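Local coordinates for protein L-lysine 6-monooxygenase involved in desferrioxamine biosynthesis (Erwinia amylovora CFBP1430, PDB 5O8P) that probably uses FAD, NADPH and oxygen to N-hydroxylate cadaverine, a step in the biosynthesis of the siderophore desferrioxamine in the fire blight pathogen, at residues B[231-235]-B[268-274]; B[241-245]-B[390-394]; B[55-61]-B[95-100]. Numbering follows the deposited sequence.

Contact 1 (B[231-235]-B[268-274]); sequences FYPLE and KNLYKGI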
# COMPACT_ATOMS: atom_id res chain seq x y z
N PHE B 231 16.22 -15.64 -4.01
CA PHE B 231 16.06 -14.87 -2.78
C PHE B 231 14.57 -14.86 -2.46
O PHE B 231 13.89 -13.85 -2.65
CB PHE B 231 16.64 -13.45 -2.94
CG PHE B 231 18.10 -13.44 -3.27
CD1 PHE B 231 19.06 -13.51 -2.27
CD2 PHE B 231 18.51 -13.41 -4.58
CE1 PHE B 231 20.40 -13.53 -2.58
CE2 PHE B 231 19.86 -13.42 -4.91
CZ PHE B 231 20.81 -13.48 -3.90
N TYR B 232 14.07 -16.01 -2.01
CA TYR B 232 12.63 -16.22 -1.90
C TYR B 232 12.04 -15.38 -0.77
O TYR B 232 12.66 -15.23 0.28
CB TYR B 232 12.21 -17.71 -1.78
CG TYR B 232 12.96 -18.58 -0.79
CD1 TYR B 232 12.89 -18.33 0.59
CD2 TYR B 232 13.72 -19.69 -1.22
CE1 TYR B 232 13.57 -19.13 1.51
CE2 TYR B 232 14.39 -20.49 -0.30
CZ TYR B 232 14.32 -20.21 1.06
OH TYR B 232 14.99 -21.00 1.99
N PRO B 233 10.86 -14.80 -1.01
CA PRO B 233 10.17 -14.12 0.08
C PRO B 233 9.49 -15.09 1.03
O PRO B 233 9.18 -16.22 0.67
CB PRO B 233 9.13 -13.26 -0.65
CG PRO B 233 8.81 -14.05 -1.86
CD PRO B 233 10.07 -14.75 -2.26
N LEU B 234 9.25 -14.61 2.24
CA LEU B 234 8.45 -15.29 3.23
C LEU B 234 7.02 -15.21 2.73
O LEU B 234 6.56 -14.10 2.42
CB LEU B 234 8.56 -14.56 4.57
CG LEU B 234 7.82 -15.18 5.74
CD1 LEU B 234 8.60 -16.36 6.26
CD2 LEU B 234 7.59 -14.15 6.85
N GLU B 235 6.33 -16.35 2.63
CA GLU B 235 4.94 -16.36 2.14
C GLU B 235 3.95 -15.83 3.19
O GLU B 235 3.75 -16.44 4.24
CB GLU B 235 4.55 -17.75 1.66
CG GLU B 235 3.34 -17.76 0.70
CD GLU B 235 3.25 -19.06 -0.11
OE1 GLU B 235 4.26 -19.46 -0.72
OE2 GLU B 235 2.17 -19.71 -0.11
N LYS B 268 10.54 -23.95 3.32
CA LYS B 268 11.38 -22.86 3.83
C LYS B 268 10.83 -21.46 3.47
O LYS B 268 11.12 -20.51 4.20
CB LYS B 268 12.82 -23.04 3.36
CG LYS B 268 13.46 -24.30 3.92
CD LYS B 268 14.86 -24.51 3.38
CE LYS B 268 15.60 -25.61 4.12
NZ LYS B 268 17.07 -25.44 3.99
N ASN B 269 10.05 -21.33 2.39
CA ASN B 269 9.32 -20.06 2.14
C ASN B 269 8.31 -19.69 3.25
O ASN B 269 7.98 -18.52 3.42
CB ASN B 269 8.72 -19.91 0.72
CG ASN B 269 7.98 -21.13 0.22
OD1 ASN B 269 7.77 -22.11 0.94
ND2 ASN B 269 7.59 -21.09 -1.05
N LEU B 270 7.84 -20.69 4.02
CA LEU B 270 6.86 -20.45 5.08
C LEU B 270 7.47 -19.91 6.40
O LEU B 270 6.74 -19.31 7.20
CB LEU B 270 6.04 -21.73 5.36
CG LEU B 270 5.21 -22.38 4.24
CD1 LEU B 270 4.18 -23.34 4.83
CD2 LEU B 270 4.55 -21.36 3.32
N TYR B 271 8.76 -20.13 6.63
CA TYR B 271 9.43 -19.64 7.86
C TYR B 271 10.84 -19.03 7.70
O TYR B 271 11.17 -18.09 8.44
CB TYR B 271 9.42 -20.71 8.98
CG TYR B 271 10.27 -21.96 8.78
CD1 TYR B 271 10.01 -22.85 7.73
CD2 TYR B 271 11.30 -22.30 9.68
CE1 TYR B 271 10.76 -24.00 7.55
CE2 TYR B 271 12.06 -23.45 9.51
CZ TYR B 271 11.78 -24.30 8.45
OH TYR B 271 12.51 -25.45 8.25
N LYS B 272 11.65 -19.52 6.76
CA LYS B 272 13.03 -19.04 6.54
C LYS B 272 13.17 -18.00 5.40
O LYS B 272 14.25 -17.75 4.90
CB LYS B 272 13.95 -20.27 6.33
CG LYS B 272 14.33 -20.99 7.63
CD LYS B 272 14.68 -22.47 7.42
CE LYS B 272 15.73 -22.75 6.33
NZ LYS B 272 17.07 -22.13 6.53
N GLY B 273 12.07 -17.35 5.01
CA GLY B 273 12.09 -16.38 3.91
C GLY B 273 12.46 -14.97 4.32
O GLY B 273 12.52 -14.65 5.50
N ILE B 274 12.68 -14.11 3.32
CA ILE B 274 12.90 -12.69 3.53
C ILE B 274 11.56 -11.94 3.40
O ILE B 274 10.72 -12.30 2.59
CB ILE B 274 13.86 -12.11 2.48
CG1 ILE B 274 15.17 -12.90 2.44
CG2 ILE B 274 14.17 -10.66 2.79
CD1 ILE B 274 15.98 -12.67 1.18
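Three main-chain hydrogen bonds tie the loop 231-235 to the loop 268-274. Ile274 N donates to Tyr232 O (3.2 Å, almost linear) and Leu234 N donates to Ile274 O (2.8 Å), so Ile274 is held on both of its polar backbone atoms and forms a single beta bridge with Pro233, their CA atoms 4.6 Å apart. The third bond, Glu235 N to Asn269 O at 2.8 Å, reaches past the bridge to the helix-like turn at 268-270, which is closed by Lys272 N donating to Lys268 O (2.8 Å). Gly273 CA lies 3.9 Å from Leu234 CA; because Gly273 has no CB, which would clash with Leu234 N, the backbones can approach this closely.

Around this core, the Tyr232 side chain lies along the turn: its OH is 3.3 Å from Lys268 CB, and its ring edge approaches Lys272 O, with CE1 3.7 Å from that oxygen. Leu234 CD1 packs 3.7 Å from Tyr271 CA, while Phe231 CB meets Ile274 CD1 at 4.2 Å. Glu235 CB rests on Leu270 CD2 (4.0 Å), but its carboxylate binds Thr240 and forms a salt bridge with Arg230 of the second subunit. Ile274 also touches helices 202-213 and 276-290.

Tyr232, Tyr271 and Lys272 all belong to the NADP(+) site seen for this protein, although no NADP(+) is bound to this chain here. The arrangement is thus a pair of bridged loops, one following strand 221-225 of the parallel five-stranded sheet, that brings nucleotide-binding residues together in the NADP(H)-binding region.

Contact 2 (B[241-245]-B[390-394]); sequences LEMTS and GFVTP. With FAD (flavin-adenine dinucleotide), chain C.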
# COMPACT_ATOMS: atom_id res chain seq x y z
N LEU B 241 -1.20 -18.08 5.61
CA LEU B 241 -1.11 -17.81 7.06
C LEU B 241 -2.03 -18.72 7.92
O LEU B 241 -1.69 -19.01 9.08
CB LEU B 241 -1.38 -16.33 7.38
CG LEU B 241 -0.44 -15.29 6.78
CD1 LEU B 241 -0.81 -13.87 7.25
CD2 LEU B 241 1.03 -15.61 7.10
N GLU B 242 -3.14 -19.19 7.34
CA GLU B 242 -3.98 -20.22 7.99
C GLU B 242 -3.28 -21.54 8.28
O GLU B 242 -3.80 -22.35 9.02
CB GLU B 242 -5.21 -20.54 7.15
CG GLU B 242 -6.22 -19.41 7.00
CD GLU B 242 -7.63 -19.93 6.71
OE1 GLU B 242 -7.79 -20.83 5.83
OE2 GLU B 242 -8.57 -19.47 7.41
N MET B 243 -2.12 -21.78 7.67
CA MET B 243 -1.33 -22.96 8.02
C MET B 243 -0.64 -22.80 9.37
O MET B 243 -0.19 -23.80 9.91
CB MET B 243 -0.28 -23.26 6.94
CG MET B 243 -0.85 -23.63 5.59
SD MET B 243 0.40 -23.79 4.29
CE MET B 243 1.04 -25.42 4.63
N THR B 244 -0.51 -21.57 9.89
CA THR B 244 -0.03 -21.36 11.26
C THR B 244 -1.27 -21.41 12.14
O THR B 244 -1.80 -20.39 12.58
CB THR B 244 0.79 -20.05 11.49
OG1 THR B 244 -0.10 -18.96 11.68
CG2 THR B 244 1.72 -19.76 10.34
N SER B 245 -1.72 -22.62 12.39
CA SER B 245 -2.96 -22.84 13.08
C SER B 245 -2.95 -24.19 13.78
O SER B 245 -2.26 -25.12 13.34
CB SER B 245 -4.11 -22.82 12.08
OG SER B 245 -4.03 -23.91 11.19
N GLY B 390 6.41 -28.88 12.83
CA GLY B 390 6.46 -28.20 11.54
C GLY B 390 6.99 -26.79 11.60
O GLY B 390 7.48 -26.33 12.63
N PHE B 391 6.84 -26.08 10.48
CA PHE B 391 7.37 -24.71 10.29
C PHE B 391 6.88 -23.63 11.29
O PHE B 391 7.42 -22.51 11.28
CB PHE B 391 7.05 -24.25 8.86
CG PHE B 391 5.67 -23.66 8.71
CD1 PHE B 391 4.56 -24.47 8.50
CD2 PHE B 391 5.50 -22.29 8.87
CE1 PHE B 391 3.30 -23.90 8.39
CE2 PHE B 391 4.24 -21.72 8.77
CZ PHE B 391 3.15 -22.53 8.52
N VAL B 392 5.87 -23.94 12.11
CA VAL B 392 5.26 -22.92 12.99
C VAL B 392 5.99 -22.72 14.32
O VAL B 392 5.59 -21.86 15.11
CB VAL B 392 3.79 -23.23 13.32
CG1 VAL B 392 2.96 -23.30 12.04
CG2 VAL B 392 3.69 -24.52 14.12
N THR B 393 7.07 -23.48 14.55
CA THR B 393 7.71 -23.62 15.86
C THR B 393 8.46 -22.34 16.34
O THR B 393 8.22 -21.91 17.46
CB THR B 393 8.62 -24.89 15.85
OG1 THR B 393 7.84 -26.08 15.66
CG2 THR B 393 9.39 -25.06 17.10
N PRO B 394 9.32 -21.72 15.49
CA PRO B 394 9.96 -20.46 15.91
C PRO B 394 9.06 -19.20 15.90
O PRO B 394 9.55 -18.12 16.23
CB PRO B 394 11.11 -20.29 14.90
CG PRO B 394 11.02 -21.40 13.91
CD PRO B 394 9.71 -22.09 14.12
PA FAD C . 16.29 -17.49 23.20
O1A FAD C . 16.68 -16.03 23.04
O2A FAD C . 17.14 -18.56 22.55
O5B FAD C . 16.22 -17.74 24.79
C5B FAD C . 16.98 -18.74 25.46
C4B FAD C . 17.51 -18.29 26.82
O4B FAD C . 17.87 -19.45 27.59
C3B FAD C . 18.76 -17.43 26.71
O3B FAD C . 18.61 -16.28 27.55
C2B FAD C . 19.90 -18.36 27.14
O2B FAD C . 20.99 -17.69 27.78
C1B FAD C . 19.20 -19.30 28.11
N9A FAD C . 19.87 -20.60 28.37
C8A FAD C . 20.34 -21.50 27.49
N7A FAD C . 20.89 -22.56 28.15
C5A FAD C . 20.77 -22.34 29.47
C6A FAD C . 21.14 -23.03 30.74
N6A FAD C . 21.76 -24.23 30.72
N1A FAD C . 20.82 -22.43 31.92
C2A FAD C . 20.20 -21.23 31.96
N3A FAD C . 19.85 -20.54 30.85
C4A FAD C . 20.10 -21.04 29.61
N1 FAD C . 10.39 -14.85 15.23
C2 FAD C . 9.23 -14.17 15.04
O2 FAD C . 8.15 -14.80 15.15
N3 FAD C . 9.21 -12.85 14.74
C4 FAD C . 10.34 -12.13 14.61
O4 FAD C . 10.29 -10.92 14.33
C4X FAD C . 11.65 -12.80 14.80
N5 FAD C . 12.82 -12.14 14.69
C5X FAD C . 13.99 -12.78 14.87
C6 FAD C . 15.17 -12.04 14.73
C7 FAD C . 16.42 -12.63 14.90
C7M FAD C . 17.67 -11.81 14.75
C8 FAD C . 16.49 -14.09 15.24
C8M FAD C . 17.83 -14.75 15.43
C9 FAD C . 15.32 -14.84 15.37
C9A FAD C . 14.05 -14.25 15.20
N10 FAD C . 12.82 -14.98 15.33
C10 FAD C . 11.61 -14.26 15.13
C1' FAD C . 12.74 -16.43 15.67
C2' FAD C . 12.55 -16.68 17.19
O2' FAD C . 11.52 -15.81 17.71
C3' FAD C . 13.84 -16.50 18.01
O3' FAD C . 14.85 -17.43 17.58
C4' FAD C . 13.63 -16.69 19.52
O4' FAD C . 14.63 -15.96 20.24
C5' FAD C . 13.69 -18.16 19.95
O5' FAD C . 12.98 -18.31 21.18
P FAD C . 13.74 -18.85 22.49
O1P FAD C . 12.75 -18.84 23.64
O2P FAD C . 14.35 -20.15 22.04
O3P FAD C . 14.77 -17.60 22.64
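Leu241 opens a type I turn that ends at Thr244, and its carbonyl oxygen receives two bonds from that residue: Thr244 N at 2.9 Å and Thr244 OG1 at 3.0 Å from Leu241 O. Glu242 does not meet 390-394; its carboxylate accepts from Phe424 N and Gln425 NE2, while Glu242 O accepts from Ser245 OG at 2.7 Å. With Met243 the segment meets 390-394. Its CB lies 3.8 Å from Phe391 CZ, and its carbonyl oxygen is 3.8 Å from Val392 CG1. Thr244 supplies the rest of the surface, setting CG2 3.6 Å from Phe391 CE2 and CA 3.6 Å from Val392 CG1. Ser245 then serves as N-cap of helix 246-253, its OG also bonded to Trp248 N; the ring of Trp248 meets that of Phe391 edge-to-face.

The second segment is another type I turn, Gly390 to Thr393, starting where helix 386-389 ends. A positive phi favours glycine at Gly390, and Thr393 OG1 donates to Gly390 O at 3.1 Å. Pro394, beyond the packed residues, reaches the cofactor through a weak hydrogen bond from FAD O2' to Pro394 O (3.4 Å).

No hydrogen bond crosses between the two segments. Each turn satisfies polar groups internally and offers the other mainly carbon, so their small interface of 167 Å² is essentially van der Waals packing; the same turn 390-393 leads directly into Pro394, which contacts FAD.

Contact 3 (B[55-61]-B[95-100]); sequences AHLQTPF and DFFLMR. With FAD (flavin-adenine dinucleotide), chain C.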
# COMPACT_ATOMS: atom_id res chain seq x y z
N ALA B 55 15.12 -2.21 11.80
CA ALA B 55 14.58 -3.58 11.85
C ALA B 55 13.26 -3.71 12.62
O ALA B 55 13.18 -3.25 13.77
CB ALA B 55 15.61 -4.51 12.47
N HIS B 56 12.25 -4.32 12.00
CA HIS B 56 10.97 -4.66 12.67
C HIS B 56 10.84 -6.15 12.88
O HIS B 56 11.53 -6.94 12.27
CB HIS B 56 9.71 -4.21 11.90
CG HIS B 56 9.86 -4.17 10.42
ND1 HIS B 56 10.32 -3.05 9.77
CD2 HIS B 56 9.57 -5.08 9.46
CE1 HIS B 56 10.34 -3.29 8.47
NE2 HIS B 56 9.90 -4.51 8.25
N LEU B 57 9.89 -6.52 13.73
CA LEU B 57 9.41 -7.89 13.79
C LEU B 57 8.62 -8.24 12.53
O LEU B 57 8.05 -7.35 11.86
CB LEU B 57 8.50 -8.11 15.00
CG LEU B 57 9.03 -7.87 16.41
CD1 LEU B 57 7.88 -7.94 17.39
CD2 LEU B 57 10.09 -8.88 16.76
N GLN B 58 8.54 -9.53 12.24
CA GLN B 58 7.86 -10.03 11.04
C GLN B 58 6.42 -10.44 11.34
O GLN B 58 5.80 -11.17 10.58
CB GLN B 58 8.64 -11.22 10.48
CG GLN B 58 10.08 -10.95 10.09
CD GLN B 58 10.24 -9.69 9.26
OE1 GLN B 58 10.04 -9.70 8.05
NE2 GLN B 58 10.56 -8.59 9.93
N THR B 59 5.89 -9.90 12.43
CA THR B 59 4.77 -10.48 13.14
C THR B 59 4.02 -9.32 13.82
O THR B 59 4.64 -8.46 14.47
CB THR B 59 5.34 -11.55 14.12
OG1 THR B 59 4.53 -12.71 14.05
CG2 THR B 59 5.50 -11.05 15.59
N PRO B 60 2.68 -9.26 13.65
CA PRO B 60 1.93 -8.13 14.23
C PRO B 60 1.99 -8.11 15.75
O PRO B 60 2.25 -9.15 16.37
CB PRO B 60 0.49 -8.40 13.79
CG PRO B 60 0.62 -9.33 12.63
CD PRO B 60 1.79 -10.20 12.98
N PHE B 61 1.77 -6.94 16.34
CA PHE B 61 1.99 -6.76 17.78
C PHE B 61 1.12 -7.63 18.70
O PHE B 61 1.50 -7.85 19.83
CB PHE B 61 1.89 -5.29 18.21
CG PHE B 61 0.52 -4.69 18.07
CD1 PHE B 61 -0.47 -4.93 19.02
CD2 PHE B 61 0.22 -3.84 17.00
CE1 PHE B 61 -1.72 -4.36 18.90
CE2 PHE B 61 -1.02 -3.27 16.88
CZ PHE B 61 -1.99 -3.52 17.83
N ASP B 95 0.90 1.06 12.99
CA ASP B 95 1.77 0.10 12.35
C ASP B 95 1.70 -1.17 13.18
O ASP B 95 1.97 -1.14 14.39
CB ASP B 95 3.18 0.68 12.34
CG ASP B 95 4.19 -0.13 11.51
OD1 ASP B 95 3.99 -1.34 11.26
OD2 ASP B 95 5.22 0.46 11.13
N PHE B 96 1.34 -2.27 12.54
CA PHE B 96 1.25 -3.54 13.23
C PHE B 96 2.58 -4.08 13.76
O PHE B 96 2.59 -4.86 14.72
CB PHE B 96 0.56 -4.61 12.34
CG PHE B 96 -0.96 -4.61 12.45
CD1 PHE B 96 -1.61 -5.12 13.58
CD2 PHE B 96 -1.74 -4.09 11.45
CE1 PHE B 96 -2.98 -5.09 13.69
CE2 PHE B 96 -3.11 -4.07 11.53
CZ PHE B 96 -3.74 -4.57 12.66
N PHE B 97 3.69 -3.67 13.16
CA PHE B 97 4.97 -4.33 13.39
C PHE B 97 5.88 -3.50 14.25
O PHE B 97 6.28 -2.38 13.87
CB PHE B 97 5.63 -4.65 12.06
CG PHE B 97 4.78 -5.49 11.18
CD1 PHE B 97 4.71 -6.86 11.38
CD2 PHE B 97 3.99 -4.92 10.19
CE1 PHE B 97 3.91 -7.65 10.59
CE2 PHE B 97 3.17 -5.71 9.40
CZ PHE B 97 3.13 -7.07 9.60
N LEU B 98 6.19 -4.04 15.43
CA LEU B 98 7.05 -3.36 16.36
C LEU B 98 8.48 -3.33 15.83
O LEU B 98 8.94 -4.27 15.17
CB LEU B 98 7.06 -4.10 17.68
CG LEU B 98 5.79 -4.17 18.50
CD1 LEU B 98 6.00 -5.11 19.70
CD2 LEU B 98 5.39 -2.78 18.95
N MET B 99 9.19 -2.25 16.15
CA MET B 99 10.63 -2.19 15.97
C MET B 99 11.25 -3.22 16.92
O MET B 99 10.80 -3.34 18.05
CB MET B 99 11.17 -0.81 16.35
CG MET B 99 10.58 0.40 15.63
SD MET B 99 10.38 0.26 13.85
CE MET B 99 12.01 -0.21 13.25
N ARG B 100 12.29 -3.94 16.51
CA ARG B 100 12.97 -4.86 17.42
C ARG B 100 13.46 -4.19 18.68
O ARG B 100 13.44 -4.80 19.74
CB ARG B 100 14.18 -5.53 16.78
CG ARG B 100 13.85 -6.50 15.69
CD ARG B 100 14.53 -7.84 15.88
NE ARG B 100 14.56 -8.51 14.60
CZ ARG B 100 15.45 -8.27 13.64
NH1 ARG B 100 16.40 -7.36 13.78
NH2 ARG B 100 15.36 -8.95 12.50
PA FAD C . 16.29 -17.49 23.20
O1A FAD C . 16.68 -16.03 23.04
O2A FAD C . 17.14 -18.56 22.55
O5B FAD C . 16.22 -17.74 24.79
C5B FAD C . 16.98 -18.74 25.46
C4B FAD C . 17.51 -18.29 26.82
O4B FAD C . 17.87 -19.45 27.59
C3B FAD C . 18.76 -17.43 26.71
O3B FAD C . 18.61 -16.28 27.55
C2B FAD C . 19.90 -18.36 27.14
O2B FAD C . 20.99 -17.69 27.78
C1B FAD C . 19.20 -19.30 28.11
N9A FAD C . 19.87 -20.60 28.37
C8A FAD C . 20.34 -21.50 27.49
N7A FAD C . 20.89 -22.56 28.15
C5A FAD C . 20.77 -22.34 29.47
C6A FAD C . 21.14 -23.03 30.74
N6A FAD C . 21.76 -24.23 30.72
N1A FAD C . 20.82 -22.43 31.92
C2A FAD C . 20.20 -21.23 31.96
N3A FAD C . 19.85 -20.54 30.85
C4A FAD C . 20.10 -21.04 29.61
N1 FAD C . 10.39 -14.85 15.23
C2 FAD C . 9.23 -14.17 15.04
O2 FAD C . 8.15 -14.80 15.15
N3 FAD C . 9.21 -12.85 14.74
C4 FAD C . 10.34 -12.13 14.61
O4 FAD C . 10.29 -10.92 14.33
C4X FAD C . 11.65 -12.80 14.80
N5 FAD C . 12.82 -12.14 14.69
C5X FAD C . 13.99 -12.78 14.87
C6 FAD C . 15.17 -12.04 14.73
C7 FAD C . 16.42 -12.63 14.90
C7M FAD C . 17.67 -11.81 14.75
C8 FAD C . 16.49 -14.09 15.24
C8M FAD C . 17.83 -14.75 15.43
C9 FAD C . 15.32 -14.84 15.37
C9A FAD C . 14.05 -14.25 15.20
N10 FAD C . 12.82 -14.98 15.33
C10 FAD C . 11.61 -14.26 15.13
C1' FAD C . 12.74 -16.43 15.67
C2' FAD C . 12.55 -16.68 17.19
O2' FAD C . 11.52 -15.81 17.71
C3' FAD C . 13.84 -16.50 18.01
O3' FAD C . 14.85 -17.43 17.58
C4' FAD C . 13.63 -16.69 19.52
O4' FAD C . 14.63 -15.96 20.24
C5' FAD C . 13.69 -18.16 19.95
O5' FAD C . 12.98 -18.31 21.18
P FAD C . 13.74 -18.85 22.49
O1P FAD C . 12.75 -18.84 23.64
O2P FAD C . 14.35 -20.15 22.04
O3P FAD C . 14.77 -17.60 22.64
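Backbone donors and acceptors are matched at three points between 55-61 and 95-100. Arg100 N donates to Ala55 O (3.0 Å) and Leu57 N to Leu98 O (2.8 Å), flanking the antiparallel non-hydrogen-bonded pair His56-Met99, whose CA atoms are 4.1 Å apart; His56 CA adds a CA-H...O contact to Leu98 O at 3.2 Å. After the chain turns a corner at Gln58 and Thr59, Phe61 N reaches Phe96 O at 2.8 Å, a weak, bent bond. Phe97 N is satisfied within its own segment by Asp95 OD1 (3.0 Å), an Asx turn, while Asp95 OD2 pairs with Arg93.

Gln58 N turns to the cofactor, donating to FAD O4 at 3.1 Å; its side-chain NE2 makes a weak bond to His56 O (3.0 Å). The Arg100 guanidinium has His56 O over one face and the flavin methyl C7M over the opposite one, and its NH2 forms a salt bridge with Glu206.

Side-chain packing accompanies these bonds: Leu57 CD1 lies 3.9 Å from Leu98 CB, and Pro60 CB 3.9 Å from Phe96 CD1. The Phe97 ring lies along 57-60, with CD1 3.4 Å from both Leu57 O and Thr59 N. The Phe61 and Phe96 rings are nearly parallel but slid apart, centroids separated by 5.7 Å, and Phe96 stacks on Phe96 of the third subunit.

The Gln58 amide thus meets the flavin carbonyl, and Arg100 NE, from an NADP(+)-binding residue, lies 3.6 Å from FAD C6; the paired backbones probably help to place both.

Contact 3, on strands 56-57 and 97-99, comes first along the chain and closes before contact 1 opens, whereas the segments of contacts 1 and 2, in loops around helices 238-241, 246-253 and 276-290, alternate. Those two touch directly, their centres about 13 Å apart: the Phe391 side chain packs on Leu270 and Tyr271, and Leu270 on Met243. The centre of contact 3 is about 17 Å from that of contact 1 and 18 Å from that of contact 2, without touching either. FAD links contacts 2 and 3, while contact 1 (Tyr232, Tyr271, Lys272) and contact 3 (Arg100) hold NADP(+)-site residues. Contacts 1 and 2 both touch the second subunit, and contacts 2 and 3 the third.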